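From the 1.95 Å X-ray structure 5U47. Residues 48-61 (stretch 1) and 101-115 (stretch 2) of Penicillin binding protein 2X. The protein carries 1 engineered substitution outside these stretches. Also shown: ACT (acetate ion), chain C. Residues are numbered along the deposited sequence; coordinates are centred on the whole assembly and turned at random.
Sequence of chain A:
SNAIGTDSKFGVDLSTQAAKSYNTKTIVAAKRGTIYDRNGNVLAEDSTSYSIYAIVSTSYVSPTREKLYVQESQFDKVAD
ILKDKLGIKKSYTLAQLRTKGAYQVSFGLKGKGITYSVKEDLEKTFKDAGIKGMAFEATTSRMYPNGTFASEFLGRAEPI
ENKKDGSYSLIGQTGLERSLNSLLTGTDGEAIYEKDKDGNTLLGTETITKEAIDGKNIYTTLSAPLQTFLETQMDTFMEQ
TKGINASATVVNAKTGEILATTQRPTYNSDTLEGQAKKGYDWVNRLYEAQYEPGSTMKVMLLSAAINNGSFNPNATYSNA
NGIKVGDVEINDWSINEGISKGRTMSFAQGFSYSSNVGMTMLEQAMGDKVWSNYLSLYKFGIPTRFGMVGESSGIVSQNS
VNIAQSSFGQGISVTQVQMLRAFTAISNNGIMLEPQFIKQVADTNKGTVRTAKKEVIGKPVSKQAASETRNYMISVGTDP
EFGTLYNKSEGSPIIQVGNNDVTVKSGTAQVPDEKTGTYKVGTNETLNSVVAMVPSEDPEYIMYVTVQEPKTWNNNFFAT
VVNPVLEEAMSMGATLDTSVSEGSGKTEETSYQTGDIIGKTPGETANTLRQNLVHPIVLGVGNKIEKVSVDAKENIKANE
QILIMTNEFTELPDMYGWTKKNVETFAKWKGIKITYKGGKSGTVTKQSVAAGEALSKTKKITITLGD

Stretch 1 48-61: TSYSIYAIVSTSYV
Stretch 2 (101-115) GAYQVSFGLKGKGIT

Thr48 to Ile55 of stretch 1 belong to a strand that begins earlier in the chain; Val56 to Val61 are loop and turn. The strand is extended throughout (Ala54 at -133/120), with Tyr50 and Tyr53 at chi1 m, chi2 85°, Ile52 t, t and Ile55 m, t. Stretch 2 runs antiparallel to it: from Tyr103 onward the chain passes Ser57, Ile55, Ala54 and Tyr53 in turn, leaves at Gly108 to Lys110, and returns beside Ile52, Ser51 and Tyr50. Together they bury 1012 Å², summed over both sides.

Gly101, at phi/psi 70/3, has the positive phi that glycine tolerates best, and it makes no contact with stretch 1. Ala102 follows in extended form (-82/146), and its O lies 3.5 Å from Val56 CG2; its small methyl asks for little room.

Tyr103 (-98/-60, chi1 t at -156°, chi2 -72°) anchors this end. Its O accepts two hydrogen bonds, from Val56 N at 2.8 Å and from Ser57 N at 3.2 Å, where the partner strand has given way to a turn. Its CA-to-CB bond points away from stretch 1, yet the long side chain brings its ring back. Ser57 CB sits over the ring face, 3.4 Å from the centroid and 3° off the normal, a CH-pi contact. Ser57, with chi1 t, also receives Ser59 N on its OG at 3.1 Å, bracing the type I turn from Ser57 to Tyr60. Ile55 CG2 packs 3.9 Å from Tyr103 CE1, and Tyr60 CB is 4.2 Å from that same CE1.

At Gln104 (-127/135) and Val105 (-120/156) the backbones form regular sheet. Gln104 pairs with Ile55 without hydrogen bonds, CA to CA 4.1 Å, and both side chains leave on the same face. The Gln104 chain (t, t, chi3 48°) places NE2 3.5 Å from Ile55 CG1 and 3.5 Å from Tyr53 CB, while its amide is hydrogen-bonded elsewhere in the structure. Val105 pairs with Ala54 through two bonds, Val105 N to Ala54 O at 2.8 Å and Ala54 N to Val105 O at 2.9 Å. On the other face, branched, beta-favouring Val105 (chi1 m) is buried, CG2 4.2 Å from Ala54 CB.

Compact Ser106 (-110/-175, chi1 p) sets CB 3.9 Å from Tyr53 CE2. Phe107 (-136/34, chi1 m, chi2 88°) points toward stretch 1 and is buried: CE1 at its ring edge meets Ala54 CB at 3.7 Å, and CD1 meets Ile52 CG2 at 4.0 Å.

Gly108 (66/-160) leads into a 3-10 segment, closed by Gly111 N to Gly108 O at 2.9 Å. Leu109 and Lys110 remain exposed. Gly111 (-92/8) returns, its O accepting Ile52 N at 2.9 Å; an ideal CB here would clash with Phe107 CB.

Exposed Lys112 (-131/160, chi1 m, otherwise t) lays aliphatic CG 3.5 Å from Ser51 OG. A water joins Ser51 OG and Gly113 N, each 2.9 Å from its oxygen. Gly113 (68/26) again has positive phi.

Ile114 (-76/132, m, t) closes the pairing in a single antiparallel bridge: Tyr50 N to Ile114 O at 2.7 Å, Ile114 N to Tyr50 O at 2.9 Å. Its apolar bulk suits burial, CD1 lying 4.0 Å from Ile52 CG2. Thr115 (-69/166, chi1 p) points away and caps the helix that follows.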

# COMPACT_ATOMS: atom_id res chain seq x y z
N THR A 48 8.07 25.45 -2.71
CA THR A 48 7.52 26.80 -2.66
C THR A 48 8.11 27.66 -3.75
O THR A 48 9.33 27.70 -3.94
CB THR A 48 7.85 27.48 -1.33
OG1 THR A 48 7.47 26.65 -0.25
CG2 THR A 48 7.12 28.82 -1.18
N SER A 49 7.24 28.35 -4.48
CA SER A 49 7.66 29.30 -5.49
C SER A 49 6.85 30.58 -5.19
O SER A 49 5.99 30.60 -4.30
CB SER A 49 7.45 28.77 -6.90
OG SER A 49 6.08 28.57 -7.16
N TYR A 50 7.14 31.66 -5.90
CA TYR A 50 6.52 32.94 -5.57
C TYR A 50 5.94 33.69 -6.75
O TYR A 50 6.43 33.56 -7.88
CB TYR A 50 7.54 33.82 -4.88
CG TYR A 50 8.05 33.24 -3.59
CD1 TYR A 50 9.11 32.34 -3.58
CD2 TYR A 50 7.48 33.59 -2.38
CE1 TYR A 50 9.58 31.79 -2.40
CE2 TYR A 50 7.96 33.07 -1.18
CZ TYR A 50 9.01 32.17 -1.20
OH TYR A 50 9.50 31.63 -0.03
N SER A 51 4.89 34.46 -6.47
CA SER A 51 4.21 35.29 -7.45
C SER A 51 4.41 36.72 -7.01
O SER A 51 4.14 37.07 -5.84
CB SER A 51 2.72 34.98 -7.52
OG SER A 51 2.48 33.67 -7.98
N ILE A 52 4.88 37.56 -7.94
CA ILE A 52 5.19 38.96 -7.65
C ILE A 52 3.99 39.88 -7.93
O ILE A 52 3.29 39.73 -8.94
CB ILE A 52 6.47 39.44 -8.41
CG1 ILE A 52 6.91 40.82 -7.89
CG2 ILE A 52 6.27 39.46 -9.93
CD1 ILE A 52 8.23 41.30 -8.47
N TYR A 53 3.75 40.81 -7.02
CA TYR A 53 2.67 41.79 -7.13
C TYR A 53 3.19 43.18 -6.88
O TYR A 53 4.22 43.36 -6.22
CB TYR A 53 1.55 41.50 -6.12
CG TYR A 53 0.89 40.17 -6.33
CD1 TYR A 53 1.43 39.01 -5.78
CD2 TYR A 53 -0.29 40.07 -7.06
CE1 TYR A 53 0.83 37.78 -5.98
CE2 TYR A 53 -0.90 38.85 -7.26
CZ TYR A 53 -0.34 37.70 -6.71
OH TYR A 53 -0.94 36.47 -6.91
N ALA A 54 2.46 44.17 -7.39
CA ALA A 54 2.81 45.58 -7.21
C ALA A 54 1.56 46.34 -6.80
O ALA A 54 0.56 46.33 -7.52
CB ALA A 54 3.42 46.16 -8.48
N ILE A 55 1.59 46.96 -5.62
CA ILE A 55 0.46 47.76 -5.16
C ILE A 55 0.67 49.18 -5.70
O ILE A 55 1.66 49.84 -5.35
CB ILE A 55 0.32 47.77 -3.63
CG1 ILE A 55 -0.07 46.37 -3.15
CG2 ILE A 55 -0.73 48.81 -3.21
CD1 ILE A 55 -0.17 46.27 -1.64
N VAL A 56 -0.26 49.63 -6.54
CA VAL A 56 -0.20 50.96 -7.18
C VAL A 56 -1.21 51.97 -6.65
O VAL A 56 -1.13 53.15 -7.01
CB VAL A 56 -0.37 50.86 -8.72
CG1 VAL A 56 0.78 50.07 -9.33
CG2 VAL A 56 -1.73 50.24 -9.09
N SER A 57 -2.16 51.53 -5.82
CA SER A 57 -3.19 52.43 -5.29
C SER A 57 -2.60 53.58 -4.49
O SER A 57 -1.80 53.36 -3.58
CB SER A 57 -4.18 51.69 -4.38
OG SER A 57 -5.16 52.58 -3.87
N THR A 58 -3.01 54.81 -4.82
CA THR A 58 -2.56 55.99 -4.09
C THR A 58 -3.16 56.03 -2.67
O THR A 58 -2.75 56.86 -1.83
CB THR A 58 -2.84 57.30 -4.88
OG1 THR A 58 -4.24 57.38 -5.20
CG2 THR A 58 -2.04 57.33 -6.16
N SER A 59 -4.13 55.15 -2.41
CA SER A 59 -4.72 55.04 -1.07
C SER A 59 -3.86 54.19 -0.12
O SER A 59 -4.09 54.19 1.08
CB SER A 59 -6.14 54.46 -1.12
OG SER A 59 -7.03 55.35 -1.78
N TYR A 60 -2.87 53.47 -0.66
CA TYR A 60 -2.03 52.60 0.17
C TYR A 60 -0.92 53.41 0.87
O TYR A 60 0.24 53.40 0.47
CB TYR A 60 -1.47 51.46 -0.68
CG TYR A 60 -0.78 50.35 0.09
CD1 TYR A 60 -1.49 49.53 0.96
CD2 TYR A 60 0.58 50.06 -0.13
CE1 TYR A 60 -0.86 48.49 1.65
CE2 TYR A 60 1.21 49.02 0.54
CZ TYR A 60 0.49 48.24 1.44
OH TYR A 60 1.12 47.20 2.10
N VAL A 61 -1.32 54.10 1.94
CA VAL A 61 -0.41 54.92 2.72
C VAL A 61 -0.51 54.58 4.20
O VAL A 61 -1.51 54.02 4.65
CB VAL A 61 -0.73 56.42 2.54
CG1 VAL A 61 -0.66 56.80 1.06
CG2 VAL A 61 -2.10 56.78 3.12
N GLY A 101 -7.90 51.98 -12.24
CA GLY A 101 -8.75 51.47 -11.15
C GLY A 101 -8.19 50.30 -10.34
O GLY A 101 -8.87 49.81 -9.43
N ALA A 102 -6.97 49.87 -10.66
CA ALA A 102 -6.34 48.73 -9.99
C ALA A 102 -5.70 49.11 -8.66
O ALA A 102 -5.16 50.22 -8.51
CB ALA A 102 -5.30 48.10 -10.90
N TYR A 103 -5.75 48.18 -7.70
CA TYR A 103 -5.16 48.39 -6.39
C TYR A 103 -3.78 47.72 -6.41
O TYR A 103 -2.74 48.38 -6.24
CB TYR A 103 -6.05 47.81 -5.28
CG TYR A 103 -5.83 48.46 -3.92
CD1 TYR A 103 -4.66 48.23 -3.19
CD2 TYR A 103 -6.79 49.32 -3.37
CE1 TYR A 103 -4.46 48.84 -1.95
CE2 TYR A 103 -6.60 49.94 -2.14
CZ TYR A 103 -5.43 49.70 -1.42
OH TYR A 103 -5.21 50.29 -0.19
N GLN A 104 -3.80 46.41 -6.66
CA GLN A 104 -2.60 45.61 -6.75
C GLN A 104 -2.65 44.87 -8.07
O GLN A 104 -3.69 44.30 -8.42
CB GLN A 104 -2.57 44.60 -5.59
CG GLN A 104 -1.27 43.83 -5.47
CD GLN A 104 -1.26 42.89 -4.27
OE1 GLN A 104 -2.21 42.15 -4.05
NE2 GLN A 104 -0.18 42.92 -3.49
N VAL A 105 -1.53 44.86 -8.78
CA VAL A 105 -1.45 44.19 -10.07
C VAL A 105 -0.39 43.09 -10.06
O VAL A 105 0.56 43.12 -9.25
CB VAL A 105 -1.17 45.19 -11.21
CG1 VAL A 105 -2.18 46.33 -11.16
CG2 VAL A 105 0.26 45.73 -11.14
N SER A 106 -0.56 42.12 -10.96
CA SER A 106 0.36 41.00 -11.12
C SER A 106 1.09 41.16 -12.46
O SER A 106 0.91 42.16 -13.15
CB SER A 106 -0.39 39.67 -11.02
OG SER A 106 -1.42 39.60 -11.99
N PHE A 107 1.91 40.18 -12.83
CA PHE A 107 2.74 40.29 -14.03
C PHE A 107 2.77 39.03 -14.90
O PHE A 107 3.79 38.74 -15.54
CB PHE A 107 4.15 40.74 -13.62
CG PHE A 107 4.19 42.11 -12.99
CD1 PHE A 107 4.01 42.27 -11.62
CD2 PHE A 107 4.39 43.24 -13.77
CE1 PHE A 107 4.03 43.54 -11.05
CE2 PHE A 107 4.41 44.50 -13.21
CZ PHE A 107 4.23 44.65 -11.84
N GLY A 108 1.65 38.30 -14.93
CA GLY A 108 1.52 37.11 -15.78
C GLY A 108 2.40 35.92 -15.45
O GLY A 108 2.92 35.81 -14.34
N LEU A 109 2.58 35.03 -16.43
CA LEU A 109 3.37 33.80 -16.25
C LEU A 109 4.81 34.02 -15.80
O LEU A 109 5.30 33.27 -14.97
CB LEU A 109 3.36 32.93 -17.52
CG LEU A 109 2.17 31.97 -17.71
CD1 LEU A 109 0.82 32.65 -17.54
CD2 LEU A 109 2.29 31.32 -19.09
N LYS A 110 5.48 35.04 -16.35
CA LYS A 110 6.86 35.32 -15.92
C LYS A 110 6.88 35.87 -14.48
O LYS A 110 7.92 35.85 -13.82
CB LYS A 110 7.56 36.28 -16.89
CG LYS A 110 7.82 35.69 -18.27
CD LYS A 110 8.78 36.57 -19.06
CE LYS A 110 9.11 36.03 -20.45
NZ LYS A 110 8.01 36.22 -21.44
N GLY A 111 5.73 36.33 -14.00
CA GLY A 111 5.60 36.86 -12.63
C GLY A 111 5.17 35.83 -11.61
O GLY A 111 4.90 36.19 -10.44
N LYS A 112 5.13 34.56 -12.02
CA LYS A 112 4.72 33.46 -11.15
C LYS A 112 5.73 32.32 -11.24
O LYS A 112 6.48 32.23 -12.21
CB LYS A 112 3.35 32.94 -11.59
CG LYS A 112 2.25 33.97 -11.47
CD LYS A 112 0.89 33.39 -11.82
CE LYS A 112 -0.22 34.37 -11.44
NZ LYS A 112 -1.58 33.79 -11.65
N GLY A 113 5.73 31.44 -10.24
CA GLY A 113 6.66 30.32 -10.20
C GLY A 113 8.10 30.74 -10.01
O GLY A 113 9.03 30.03 -10.39
N ILE A 114 8.29 31.90 -9.39
CA ILE A 114 9.61 32.43 -9.14
C ILE A 114 10.24 31.68 -7.99
O ILE A 114 9.61 31.52 -6.94
CB ILE A 114 9.54 33.93 -8.76
CG1 ILE A 114 8.85 34.73 -9.87
CG2 ILE A 114 10.93 34.47 -8.46
CD1 ILE A 114 8.49 36.15 -9.49
N THR A 115 11.48 31.24 -8.16
CA THR A 115 12.19 30.52 -7.11
C THR A 115 12.52 31.45 -5.96
O THR A 115 12.47 32.67 -6.08
CB THR A 115 13.53 29.95 -7.62
OG1 THR A 115 14.38 31.03 -8.03
CG2 THR A 115 13.30 28.98 -8.80
C ACT C . 8.87 24.13 1.27
O ACT C . 8.85 23.52 2.37
OXT ACT C . 7.84 24.29 0.58
CH3 ACT C . 10.18 24.68 0.77
O HOH W 1 3.93 31.12 -7.99